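Local coordinates for protein TRAP-type transporter, periplasmic component (Cupriavidus necator, PDB 4P8B) that binds (S)-2-acetolactate and, as the periplasmic component of a TRAP-type transporter, probably delivers it to the membrane part for uptake, at residues A[105-110]-A[136-141]; A[123-128]-A[336-341]; A[145-150]-A[262-267]; A[289-294]-A[299-304]. All blocks are in the same frame, centred on the assembly; numbering follows the deposited sequence.

Contact 1 of 4, residues A[105-110]-A[136-141]; sequences VRELNL and FATLEK
Val-105 and Leu-139 bring the backbones to 7.7 Å between their CA atoms, where the residue leading into the 3-10 segment 106-110 comes up to the last turns of helix 130-141. This is packing of a loop segment on a helix of the solute-binding protein, with the Val-105 side chain about 10 Å from that of the acetolactate-binding Asn-100. Val-105 spreads both methyls over the end of Leu-139, CG1 lying 4.0 Å from Leu-139 CD2, and the two side chains cross at about a right angle. CG1 also runs past Thr-138 CG2 at 4.1 Å. Thr-138 holds that methyl anti to its own backbone N (chi1 -68° for OG1), which turns the hydrocarbon branch to the contact. Glu-107 bends at chi2 (79°), laying its carboxylate over the same methyl with OE1 3.5 Å from Thr-138 CG2. Its OE2 forms a salt bridge with Arg-106 NH1 at 2.9 Å, in the guanidinium plane, although the hydrogen bond within it is weak, bent to 125°. Leu-139 also touches Pro-146 of strand 144-154. With no hydrogen bond crossing between the segments, the join rests on methyl packing and the carboxylate's contact with the Thr-138 methyl, while the carboxylate finds its charge partner within its own segment.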
loop_
_atom_site.group_PDB
_atom_site.type_symbol
_atom_site.label_atom_id
_atom_site.label_comp_id
_atom_site.label_asym_id
_atom_site.label_seq_id
_atom_site.Cartn_x
_atom_site.Cartn_y
_atom_site.Cartn_z
ATOM N N VAL A 105 8.814 -5.020 9.952
ATOM C CA VAL A 105 7.706 -5.703 10.612
ATOM C C VAL A 105 7.254 -6.830 9.694
ATOM O O VAL A 105 6.444 -6.613 8.788
ATOM C CB VAL A 105 6.539 -4.747 10.891
ATOM C CG1 VAL A 105 5.469 -5.451 11.752
ATOM C CG2 VAL A 105 7.042 -3.470 11.578
ATOM N N ARG A 106 7.789 -8.025 9.914
ATOM C CA ARG A 106 7.592 -9.136 8.976
ATOM C C ARG A 106 6.125 -9.481 8.749
ATOM O O ARG A 106 5.763 -9.944 7.675
ATOM C CB ARG A 106 8.335 -10.390 9.425
ATOM C CG ARG A 106 7.637 -11.122 10.561
ATOM C CD ARG A 106 8.390 -12.364 10.989
ATOM N NE ARG A 106 9.525 -12.038 11.826
ATOM C CZ ARG A 106 9.420 -11.605 13.082
ATOM N NH1 ARG A 106 8.226 -11.425 13.634
ATOM N NH2 ARG A 106 10.510 -11.335 13.789
ATOM N N GLU A 107 5.282 -9.272 9.751
ATOM C CA GLU A 107 3.873 -9.636 9.628
ATOM C C GLU A 107 3.164 -8.823 8.555
ATOM O O GLU A 107 2.160 -9.268 8.008
ATOM C CB GLU A 107 3.150 -9.439 10.966
ATOM C CG GLU A 107 3.572 -10.373 12.075
ATOM C CD GLU A 107 4.876 -9.993 12.777
ATOM O OE1 GLU A 107 5.450 -8.899 12.536
ATOM O OE2 GLU A 107 5.349 -10.813 13.576
ATOM N N LEU A 108 3.686 -7.637 8.224
ATOM C CA LEU A 108 3.049 -6.820 7.217
ATOM C C LEU A 108 3.198 -7.412 5.806
ATOM O O LEU A 108 2.471 -7.017 4.906
ATOM C CB LEU A 108 3.562 -5.374 7.268
ATOM C CG LEU A 108 3.263 -4.627 8.562
ATOM C CD1 LEU A 108 3.865 -3.247 8.483
ATOM C CD2 LEU A 108 1.765 -4.529 8.804
ATOM N N ASN A 109 4.103 -8.386 5.648
ATOM C CA ASN A 109 4.182 -9.126 4.392
ATOM C C ASN A 109 2.893 -9.919 4.084
ATOM O O ASN A 109 2.691 -10.334 2.960
ATOM C CB ASN A 109 5.364 -10.088 4.387
ATOM C CG ASN A 109 6.697 -9.399 4.241
ATOM O OD1 ASN A 109 6.992 -8.814 3.208
ATOM N ND2 ASN A 109 7.527 -9.501 5.268
ATOM N N LEU A 110 2.035 -10.119 5.075
ATOM C CA LEU A 110 0.799 -10.847 4.867
ATOM C C LEU A 110 0.003 -10.275 3.699
ATOM O O LEU A 110 -0.529 -11.021 2.870
ATOM C CB LEU A 110 -0.028 -10.827 6.146
ATOM C CG LEU A 110 -1.265 -11.713 6.186
ATOM C CD1 LEU A 110 -1.497 -12.252 7.589
ATOM C CD2 LEU A 110 -2.491 -10.942 5.725
ATOM N N PHE A 136 -2.025 -4.868 14.564
ATOM C CA PHE A 136 -1.969 -3.673 15.411
ATOM C C PHE A 136 -1.256 -3.938 16.736
ATOM O O PHE A 136 -0.445 -3.127 17.173
ATOM C CB PHE A 136 -3.359 -3.089 15.666
ATOM C CG PHE A 136 -3.801 -2.077 14.629
ATOM C CD1 PHE A 136 -3.333 -2.117 13.333
ATOM C CD2 PHE A 136 -4.712 -1.086 14.983
ATOM C CE1 PHE A 136 -3.743 -1.154 12.392
ATOM C CE2 PHE A 136 -5.123 -0.136 14.046
ATOM C CZ PHE A 136 -4.651 -0.190 12.767
ATOM N N ALA A 137 -1.527 -5.085 17.360
ATOM C CA ALA A 137 -0.847 -5.423 18.613
ATOM C C ALA A 137 0.658 -5.538 18.400
ATOM O O ALA A 137 1.445 -5.081 19.246
ATOM C CB ALA A 137 -1.399 -6.716 19.197
ATOM N N THR A 138 1.061 -6.122 17.275
ATOM C CA THR A 138 2.469 -6.275 16.962
ATOM C C THR A 138 3.115 -4.899 16.779
ATOM O O THR A 138 4.221 -4.632 17.266
ATOM C CB THR A 138 2.659 -7.130 15.700
ATOM O OG1 THR A 138 2.262 -8.489 15.963
ATOM C CG2 THR A 138 4.116 -7.112 15.249
ATOM N N LEU A 139 2.426 -4.003 16.080
ATOM C CA LEU A 139 2.955 -2.664 15.865
ATOM C C LEU A 139 3.105 -1.886 17.171
ATOM O O LEU A 139 4.119 -1.221 17.400
ATOM C CB LEU A 139 2.053 -1.895 14.892
ATOM C CG LEU A 139 2.057 -2.373 13.451
ATOM C CD1 LEU A 139 0.972 -1.649 12.677
ATOM C CD2 LEU A 139 3.416 -2.136 12.836
ATOM N N GLU A 140 2.098 -1.976 18.032
ATOM C CA GLU A 140 2.111 -1.263 19.301
ATOM C C GLU A 140 3.329 -1.686 20.125
ATOM O O GLU A 140 4.015 -0.850 20.724
ATOM C CB GLU A 140 0.800 -1.501 20.055
ATOM C CG GLU A 140 0.577 -0.519 21.199
ATOM C CD GLU A 140 1.409 -0.853 22.418
ATOM O OE1 GLU A 140 1.743 -2.044 22.599
ATOM O OE2 GLU A 140 1.732 0.076 23.192
ATOM N N LYS A 141 3.629 -2.978 20.121
ATOM C CA LYS A 141 4.746 -3.479 20.916
ATOM C C LYS A 141 6.055 -2.953 20.361
ATOM O O LYS A 141 7.039 -2.811 21.095
ATOM C CB LYS A 141 4.766 -5.011 20.927
ATOM C CG LYS A 141 3.657 -5.650 21.746
ATOM C CD LYS A 141 3.779 -7.167 21.742
ATOM C CE LYS A 141 2.759 -7.830 22.674
ATOM N NZ LYS A 141 1.395 -7.902 22.062
#

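Contact 2 of 4, residues A[123-128]-A[336-341]; sequences LDALTQ and EGAIAK
Ala-125 and Ala-338 sit where two helices cross, their CA atoms 5.9 Å apart; this is helix-on-helix packing between helix 120-127 and the C-terminal helix 329-340 in the periplasmic binding protein fold of family 7. The short axes approach to 8.6 Å at 129°, closer to antiparallel than to parallel. The small side chains are consistent with this close crossing: Ala-125 CB rests on the backbone carbonyl of Ala-338, 3.8 Å from its O, and the two CB atoms are 4.4 Å apart. Beside this pair, the larger side chains Leu-126 and Ile-339 meet at an oblique angle. Leu-126 swings CG anti to its carbonyl carbon (chi1 -56°) and then runs extended, which carries both methyls to the other helix although its CB does not point there. Ile-339 sets CG1 away from its carbonyl carbon (chi1 -69°) and reaches on to CD1, so that this longer branch rather than CG2 does the touching. Ile-339 also packs on Leu-116 and Pro-118, and Leu-126 on Leu-110, widening the apolar layer. Leu-126 CD2 serves both neighbours, lying 4.2 Å from Ala-338 CB and 4.0 Å from Ile-339 CG1.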
loop_
_atom_site.group_PDB
_atom_site.type_symbol
_atom_site.label_atom_id
_atom_site.label_comp_id
_atom_site.label_asym_id
_atom_site.label_seq_id
_atom_site.Cartn_x
_atom_site.Cartn_y
_atom_site.Cartn_z
ATOM N N LEU A 123 -10.051 -8.079 1.656
ATOM C CA LEU A 123 -9.166 -7.165 2.336
ATOM C C LEU A 123 -9.822 -6.647 3.616
ATOM O O LEU A 123 -9.192 -6.596 4.686
ATOM C CB LEU A 123 -8.805 -6.013 1.378
ATOM C CG LEU A 123 -7.976 -4.842 1.901
ATOM C CD1 LEU A 123 -6.714 -5.312 2.561
ATOM C CD2 LEU A 123 -7.650 -3.849 0.790
ATOM N N ASP A 124 -11.093 -6.266 3.520
ATOM C CA ASP A 124 -11.806 -5.748 4.681
ATOM C C ASP A 124 -11.925 -6.813 5.763
ATOM O O ASP A 124 -11.905 -6.496 6.948
ATOM C CB ASP A 124 -13.193 -5.224 4.282
ATOM C CG ASP A 124 -13.125 -3.917 3.500
ATOM O OD1 ASP A 124 -12.109 -3.198 3.613
ATOM O OD2 ASP A 124 -14.116 -3.601 2.813
ATOM N N ALA A 125 -12.070 -8.080 5.372
ATOM C CA ALA A 125 -12.155 -9.161 6.355
ATOM C C ALA A 125 -10.878 -9.258 7.173
ATOM O O ALA A 125 -10.921 -9.682 8.321
ATOM C CB ALA A 125 -12.464 -10.480 5.684
ATOM N N LEU A 126 -9.762 -8.872 6.590
ATOM C CA LEU A 126 -8.494 -8.865 7.310
ATOM C C LEU A 126 -8.376 -7.632 8.190
ATOM O O LEU A 126 -8.182 -7.743 9.404
ATOM C CB LEU A 126 -7.314 -8.981 6.354
ATOM C CG LEU A 126 -7.342 -10.192 5.424
ATOM C CD1 LEU A 126 -6.021 -10.294 4.701
ATOM C CD2 LEU A 126 -7.642 -11.450 6.187
ATOM N N THR A 127 -8.503 -6.453 7.598
ATOM C CA THR A 127 -8.230 -5.243 8.359
ATOM C C THR A 127 -9.251 -5.040 9.475
ATOM O O THR A 127 -8.914 -4.503 10.540
ATOM C CB THR A 127 -8.251 -4.009 7.467
ATOM O OG1 THR A 127 -9.546 -3.916 6.867
ATOM C CG2 THR A 127 -7.157 -4.070 6.384
ATOM N N GLN A 128 -10.491 -5.489 9.267
ATOM C CA GLN A 128 -11.556 -5.247 10.233
ATOM C C GLN A 128 -11.732 -6.424 11.183
ATOM O O GLN A 128 -12.584 -6.373 12.053
ATOM C CB GLN A 128 -12.877 -4.945 9.514
ATOM C CG GLN A 128 -12.759 -3.739 8.603
ATOM C CD GLN A 128 -13.919 -3.564 7.649
ATOM O OE1 GLN A 128 -14.820 -4.397 7.578
ATOM N NE2 GLN A 128 -13.879 -2.479 6.875
ATOM N N GLU A 336 -6.579 -16.659 5.810
ATOM C CA GLU A 336 -7.221 -17.553 4.839
ATOM C C GLU A 336 -8.640 -17.864 5.262
ATOM O O GLU A 336 -9.564 -17.873 4.453
ATOM C CB GLU A 336 -6.403 -18.833 4.664
ATOM C CG GLU A 336 -5.047 -18.612 4.005
ATOM C CD GLU A 336 -4.093 -19.782 4.145
ATOM O OE1 GLU A 336 -4.412 -20.747 4.879
ATOM O OE2 GLU A 336 -3.014 -19.757 3.518
ATOM N N GLY A 337 -8.820 -18.153 6.544
ATOM C CA GLY A 337 -10.142 -18.474 7.046
ATOM C C GLY A 337 -11.113 -17.315 7.045
ATOM O O GLY A 337 -12.279 -17.473 6.706
ATOM N N ALA A 338 -10.635 -16.145 7.437
ATOM C CA ALA A 338 -11.468 -14.946 7.406
ATOM C C ALA A 338 -11.948 -14.639 5.993
ATOM O O ALA A 338 -13.103 -14.256 5.780
ATOM C CB ALA A 338 -10.693 -13.762 7.972
ATOM N N ILE A 339 -11.053 -14.823 5.029
ATOM C CA ILE A 339 -11.398 -14.626 3.637
ATOM C C ILE A 339 -12.424 -15.678 3.168
ATOM O O ILE A 339 -13.417 -15.341 2.535
ATOM C CB ILE A 339 -10.118 -14.622 2.796
ATOM C CG1 ILE A 339 -9.334 -13.356 3.133
ATOM C CG2 ILE A 339 -10.427 -14.735 1.316
ATOM C CD1 ILE A 339 -7.918 -13.407 2.632
ATOM N N ALA A 340 -12.228 -16.943 3.533
ATOM C CA ALA A 340 -13.151 -17.992 3.132
ATOM C C ALA A 340 -14.554 -17.753 3.677
ATOM O O ALA A 340 -15.537 -18.136 3.041
ATOM C CB ALA A 340 -12.644 -19.351 3.589
ATOM N N LYS A 341 -14.644 -17.137 4.861
ATOM C CA LYS A 341 -15.927 -16.910 5.518
ATOM C C LYS A 341 -16.532 -15.538 5.239
ATOM O O LYS A 341 -17.606 -15.214 5.748
ATOM C CB LYS A 341 -15.785 -17.102 7.026
ATOM C CG LYS A 341 -15.399 -18.502 7.436
ATOM C CD LYS A 341 -15.231 -18.581 8.937
ATOM C CE LYS A 341 -15.046 -20.008 9.415
ATOM N NZ LYS A 341 -14.886 -20.040 10.895
#

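Contact 3 of 4, residues A[145-150]-A[262-267]; sequences VPLAWG and EIVKQA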
loop_
_atom_site.group_PDB
_atom_site.type_symbol
_atom_site.label_atom_id
_atom_site.label_comp_id
_atom_site.label_asym_id
_atom_site.label_seq_id
_atom_site.Cartn_x
_atom_site.Cartn_y
_atom_site.Cartn_z
ATOM N N VAL A 145 2.320 3.498 17.498
ATOM C CA VAL A 145 0.939 3.350 17.934
ATOM C C VAL A 145 0.016 3.408 16.725
ATOM O O VAL A 145 -0.123 4.474 16.093
ATOM C CB VAL A 145 0.555 4.455 18.920
ATOM C CG1 VAL A 145 -0.886 4.277 19.396
ATOM C CG2 VAL A 145 1.513 4.470 20.124
ATOM N N PRO A 146 -0.606 2.272 16.371
ATOM C CA PRO A 146 -1.520 2.253 15.230
ATOM C C PRO A 146 -2.921 2.690 15.599
ATOM O O PRO A 146 -3.420 2.282 16.666
ATOM C CB PRO A 146 -1.523 0.785 14.820
ATOM C CG PRO A 146 -1.398 0.060 16.128
ATOM C CD PRO A 146 -0.513 0.944 17.007
ATOM N N LEU A 147 -3.558 3.489 14.756
ATOM C CA LEU A 147 -4.838 4.100 15.080
ATOM C C LEU A 147 -5.972 3.780 14.105
ATOM O O LEU A 147 -7.136 3.822 14.484
ATOM C CB LEU A 147 -4.678 5.613 15.148
ATOM C CG LEU A 147 -3.699 6.119 16.215
ATOM C CD1 LEU A 147 -3.584 7.636 16.139
ATOM C CD2 LEU A 147 -4.082 5.684 17.637
ATOM N N ALA A 148 -5.646 3.553 12.834
ATOM C CA ALA A 148 -6.674 3.313 11.833
ATOM C C ALA A 148 -6.072 2.746 10.575
ATOM O O ALA A 148 -4.863 2.813 10.361
ATOM C CB ALA A 148 -7.392 4.604 11.499
ATOM N N TRP A 149 -6.950 2.187 9.750
ATOM C CA TRP A 149 -6.608 1.670 8.436
ATOM C C TRP A 149 -7.104 2.580 7.330
ATOM O O TRP A 149 -8.212 3.126 7.388
ATOM C CB TRP A 149 -7.252 0.291 8.212
ATOM C CG TRP A 149 -6.788 -0.801 9.132
ATOM C CD1 TRP A 149 -7.338 -1.153 10.332
ATOM C CD2 TRP A 149 -5.670 -1.662 8.935
ATOM N NE1 TRP A 149 -6.625 -2.178 10.882
ATOM C CE2 TRP A 149 -5.604 -2.523 10.050
ATOM C CE3 TRP A 149 -4.721 -1.801 7.910
ATOM C CZ2 TRP A 149 -4.614 -3.500 10.178
ATOM C CZ3 TRP A 149 -3.761 -2.782 8.035
ATOM C CH2 TRP A 149 -3.708 -3.616 9.170
ATOM N N GLY A 150 -6.269 2.701 6.305
ATOM C CA GLY A 150 -6.646 3.261 5.013
ATOM C C GLY A 150 -6.340 2.249 3.932
ATOM O O GLY A 150 -6.218 1.054 4.177
ATOM N N GLU A 262 -7.458 10.584 22.382
ATOM C CA GLU A 262 -8.764 10.167 21.885
ATOM C C GLU A 262 -9.178 10.945 20.632
ATOM O O GLU A 262 -9.673 10.369 19.656
ATOM C CB GLU A 262 -9.829 10.336 22.970
ATOM C CG GLU A 262 -11.189 9.883 22.522
ATOM C CD GLU A 262 -11.165 8.471 21.986
ATOM O OE1 GLU A 262 -10.389 7.653 22.525
ATOM O OE2 GLU A 262 -11.902 8.183 21.016
ATOM N N ILE A 263 -8.981 12.255 20.648
ATOM C CA ILE A 263 -9.275 13.090 19.491
ATOM C C ILE A 263 -8.461 12.665 18.260
ATOM O O ILE A 263 -9.000 12.519 17.166
ATOM C CB ILE A 263 -8.980 14.555 19.793
ATOM C CG1 ILE A 263 -9.933 15.028 20.885
ATOM C CG2 ILE A 263 -9.144 15.414 18.543
ATOM C CD1 ILE A 263 -11.281 15.426 20.376
ATOM N N VAL A 264 -7.165 12.463 18.446
ATOM C CA VAL A 264 -6.289 12.116 17.335
ATOM C C VAL A 264 -6.649 10.745 16.749
ATOM O O VAL A 264 -6.650 10.574 15.519
ATOM C CB VAL A 264 -4.807 12.180 17.754
ATOM C CG1 VAL A 264 -3.908 11.678 16.615
ATOM C CG2 VAL A 264 -4.427 13.615 18.103
ATOM N N LYS A 265 -6.963 9.789 17.617
ATOM C CA LYS A 265 -7.390 8.464 17.203
ATOM C C LYS A 265 -8.693 8.540 16.434
ATOM O O LYS A 265 -8.791 7.986 15.348
ATOM C CB LYS A 265 -7.538 7.538 18.409
ATOM C CG LYS A 265 -8.017 6.138 18.045
ATOM C CD LYS A 265 -7.823 5.182 19.210
ATOM C CE LYS A 265 -8.131 3.748 18.806
ATOM N NZ LYS A 265 -7.670 2.763 19.830
ATOM N N GLN A 266 -9.705 9.225 16.955
ATOM C CA GLN A 266 -10.972 9.290 16.224
ATOM C C GLN A 266 -10.804 10.029 14.889
ATOM O O GLN A 266 -11.457 9.705 13.890
ATOM C CB GLN A 266 -12.070 9.947 17.068
ATOM C CG GLN A 266 -13.428 9.941 16.393
ATOM C CD GLN A 266 -13.946 8.530 16.147
ATOM O OE1 GLN A 266 -13.957 7.701 17.052
ATOM N NE2 GLN A 266 -14.374 8.254 14.917
ATOM N N ALA A 267 -9.930 11.022 14.864
ATOM C CA ALA A 267 -9.663 11.743 13.632
ATOM C C ALA A 267 -9.023 10.813 12.592
ATOM O O ALA A 267 -9.362 10.883 11.407
ATOM C CB ALA A 267 -8.780 12.947 13.895
HETATM O O HOH W 1 -5.842 1.430 17.831
#
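Pro-146 O takes a hydrogen bond of 2.8 Å from a water, and that water in turn accepts one of 3.0 Å from Lys-265 NZ, making a bridge between strand 144-154 and helix 258-279. This is helix-on-sheet packing in the periplasmic binding protein fold: the strand is an outermost one of the five-stranded mixed sheet, hydrogen-bonded to strand 241-249 through pairs such as Leu-147 with Phe-246. No direct hydrogen bond joins the two segments, so the water carries the polar part of the contact. The apolar part belongs to Leu-147, with Leu-147 CA lying 5.5 Å from Lys-265 CA. The leucine CB points at the helix, and with CG anti to the carbonyl carbon (chi1 -61°) its two methyls fork over the helix surface. One branch, CD1, lies over the backbone at 4.0 Å from Lys-265 CA and also meets Val-264 CG1. The other, CD2, lies alongside the aliphatic part of the lysine. Lys-265 leaves the helix with CG anti to its backbone N (chi1 179°) and stays extended to the end, a shape that passes its methylenes over the leucine and carries the amine onward to the bridging water. Trp-253 touches both Leu-147 and Lys-265, and Trp-52 of helix 44-59 packs on Leu-147 while its NE1 bonds to Val-264 O, so two indoles border the leucine. Along the lysine, Leu-147 CD2 is 4.0 Å from both CB and CG and 4.1 Å from CD.

Contact 4 of 4, residues A[289-294]-A[299-304]; sequences PAWKDM and VKVTHL
Apolar packing carries most of the contact between helix 289-295 and strand 300-302. Trp-291 and Val-301 cross at about a right angle: CE3 on the six-membered ring lies 4.1 Å from Val-301 CG2, and that methyl approaches the indole obliquely. Val-301 reaches the tryptophan with both branches. CG1, anti to its own backbone N (chi1 -179°), comes to 4.2 Å from Trp-291 CB, while CG2 serves the ring and also lies 4.0 Å from the main-chain Trp-291 O. Near the end of the helix, Met-294, a selenomethionine here, brings its CB to 4.3 Å from Val-299 CB, and the rest of its side chain bends off toward helix 218-223, where it touches Gln-218 and Phe-221. The side chain of Val-299 instead settles against the main chain, CB and CG2 both 3.4 Å from Met-294 O.

The polar part is a single link across the segments. Val-299 N gives a weak hydrogen bond to Met-294 O, 3.4 Å long with an angle of 148° at the hydrogen, helping to close the short turn that leads from helix to strand.

Outside the two segments, Trp-291 meets Phe-221 edge-to-face and packs on Val-234 of strand 233-235. The indole is thereby held between helix 218-223 and the sheet, with the Trp-291 side chain about 12 Å from the bound acetolactate. The arrangement is a helix joined by a tight connection to an edge strand of the four-stranded mixed sheet, packing its hydrophobic side on that sheet in the periplasmic binding protein fold.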
loop_
_atom_site.group_PDB
_atom_site.type_symbol
_atom_site.label_atom_id
_atom_site.label_comp_id
_atom_site.label_asym_id
_atom_site.label_seq_id
_atom_site.Cartn_x
_atom_site.Cartn_y
_atom_site.Cartn_z
ATOM N N PRO A 289 -15.319 1.370 -13.907
ATOM C CA PRO A 289 -15.247 2.621 -14.667
ATOM C C PRO A 289 -13.889 3.301 -14.569
ATOM O O PRO A 289 -13.469 3.942 -15.531
ATOM C CB PRO A 289 -16.309 3.510 -14.005
ATOM C CG PRO A 289 -17.182 2.596 -13.233
ATOM C CD PRO A 289 -16.383 1.390 -12.887
ATOM N N ALA A 290 -13.193 3.165 -13.444
ATOM C CA ALA A 290 -11.954 3.886 -13.296
ATOM C C ALA A 290 -10.919 3.396 -14.301
ATOM O O ALA A 290 -10.140 4.186 -14.821
ATOM C CB ALA A 290 -11.438 3.761 -11.877
ATOM N N TRP A 291 -10.884 2.095 -14.561
ATOM C CA TRP A 291 -9.964 1.592 -15.582
ATOM C C TRP A 291 -10.418 1.967 -16.999
ATOM O O TRP A 291 -9.587 2.203 -17.874
ATOM C CB TRP A 291 -9.741 0.076 -15.428
ATOM C CG TRP A 291 -8.750 -0.231 -14.336
ATOM C CD1 TRP A 291 -8.974 -0.935 -13.181
ATOM C CD2 TRP A 291 -7.378 0.172 -14.301
ATOM N NE1 TRP A 291 -7.821 -0.985 -12.431
ATOM C CE2 TRP A 291 -6.830 -0.303 -13.093
ATOM C CE3 TRP A 291 -6.564 0.914 -15.161
ATOM C CZ2 TRP A 291 -5.498 -0.086 -12.747
ATOM C CZ3 TRP A 291 -5.246 1.139 -14.805
ATOM C CH2 TRP A 291 -4.731 0.642 -13.594
ATOM N N LYS A 292 -11.721 2.066 -17.222
ATOM C CA LYS A 292 -12.199 2.540 -18.516
ATOM C C LYS A 292 -11.739 3.968 -18.751
ATOM O O LYS A 292 -11.453 4.355 -19.886
ATOM C CB LYS A 292 -13.718 2.435 -18.579
ATOM C CG LYS A 292 -14.205 0.997 -18.590
ATOM C CD LYS A 292 -15.725 0.915 -18.583
ATOM C CE LYS A 292 -16.200 -0.533 -18.525
ATOM N NZ LYS A 292 -17.688 -0.636 -18.409
ATOM N N ASP A 293 -11.667 4.763 -17.691
ATOM C CA ASP A 293 -11.145 6.118 -17.802
ATOM C C ASP A 293 -9.708 6.117 -18.324
ATOM O O ASP A 293 -9.306 7.021 -19.057
ATOM C CB ASP A 293 -11.224 6.836 -16.451
ATOM C CG ASP A 293 -12.653 7.100 -16.020
ATOM O OD1 ASP A 293 -13.535 7.158 -16.905
ATOM O OD2 ASP A 293 -12.885 7.245 -14.797
HETATM N N MSE A 294 -8.932 5.112 -17.947
HETATM C CA MSE A 294 -7.540 4.995 -18.376
HETATM C C MSE A 294 -7.472 4.508 -19.817
HETATM O O MSE A 294 -6.646 4.984 -20.594
HETATM C CB MSE A 294 -6.803 4.025 -17.467
HETATM C CG MSE A 294 -6.728 4.476 -16.040
HETATM SE SE MSE A 294 -5.881 6.190 -15.777
HETATM C CE MSE A 294 -7.479 7.279 -15.659
ATOM N N VAL A 299 -4.631 3.498 -22.849
ATOM C CA VAL A 299 -4.148 2.321 -22.126
ATOM C C VAL A 299 -4.934 1.063 -22.486
ATOM O O VAL A 299 -6.161 1.053 -22.421
ATOM C CB VAL A 299 -4.228 2.555 -20.617
ATOM C CG1 VAL A 299 -3.702 1.350 -19.846
ATOM C CG2 VAL A 299 -3.436 3.792 -20.237
ATOM N N LYS A 300 -4.228 0.018 -22.904
ATOM C CA LYS A 300 -4.868 -1.273 -23.140
ATOM C C LYS A 300 -4.959 -2.016 -21.815
ATOM O O LYS A 300 -3.952 -2.442 -21.277
ATOM C CB LYS A 300 -4.086 -2.121 -24.128
ATOM C CG LYS A 300 -4.782 -3.414 -24.456
ATOM C CD LYS A 300 -4.022 -4.223 -25.486
ATOM C CE LYS A 300 -4.734 -5.531 -25.759
ATOM N NZ LYS A 300 -5.853 -5.290 -26.697
ATOM N N VAL A 301 -6.176 -2.161 -21.306
ATOM C CA VAL A 301 -6.418 -2.805 -20.014
ATOM C C VAL A 301 -6.942 -4.204 -20.272
ATOM O O VAL A 301 -7.920 -4.395 -20.982
ATOM C CB VAL A 301 -7.434 -2.010 -19.169
ATOM C CG1 VAL A 301 -7.660 -2.690 -17.802
ATOM C CG2 VAL A 301 -6.962 -0.597 -18.962
ATOM N N THR A 302 -6.257 -5.170 -19.666
ATOM C CA THR A 302 -6.552 -6.586 -19.816
ATOM C C THR A 302 -7.135 -7.134 -18.521
ATOM O O THR A 302 -6.580 -6.920 -17.449
ATOM C CB THR A 302 -5.248 -7.329 -20.136
ATOM O OG1 THR A 302 -4.773 -6.899 -21.421
ATOM C CG2 THR A 302 -5.444 -8.831 -20.126
ATOM N N HIS A 303 -8.256 -7.825 -18.644
ATOM C CA HIS A 303 -8.892 -8.531 -17.535
ATOM C C HIS A 303 -8.735 -10.027 -17.778
ATOM O O HIS A 303 -9.086 -10.538 -18.838
ATOM C CB HIS A 303 -10.367 -8.113 -17.454
ATOM C CG HIS A 303 -10.552 -6.626 -17.337
ATOM N ND1 HIS A 303 -10.463 -5.960 -16.136
ATOM C CD2 HIS A 303 -10.788 -5.676 -18.277
ATOM C CE1 HIS A 303 -10.638 -4.665 -16.335
ATOM N NE2 HIS A 303 -10.855 -4.469 -17.624
ATOM N N LEU A 304 -8.169 -10.728 -16.796
ATOM C CA LEU A 304 -7.895 -12.161 -16.915
ATOM C C LEU A 304 -9.149 -13.025 -16.797
ATOM O O LEU A 304 -10.078 -12.696 -16.054
ATOM C CB LEU A 304 -6.928 -12.616 -15.799
ATOM C CG LEU A 304 -5.592 -11.867 -15.750
ATOM C CD1 LEU A 304 -4.729 -12.430 -14.644
ATOM C CD2 LEU A 304 -4.890 -11.994 -17.074
#

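Contacts 1, 2 and 3 form one connected region. Leu-110 CD2 of contact 1 packs 3.7 Å from Leu-126 CD1 of contact 2, Phe-136 stacks on Trp-149 to join contact 1 to contact 3, and Thr-127 O packs 3.3 Å from Trp-149 NE1, linking contacts 2 and 3. Helix 130-141 leads straight into strand 144-154. Contact 4 stands apart, its centre 34 Å from those of contacts 1 and 3 and on the opposite side of the chain's centre. Two of the contacts lie near acetolactate-binding residues: Val-105 of contact 1 is about 10 Å, side chain to side chain, from Asn-100, and Trp-291 of contact 4 about 8 Å from Asn-216. Contacts 2 and 3 lie away from the pocket.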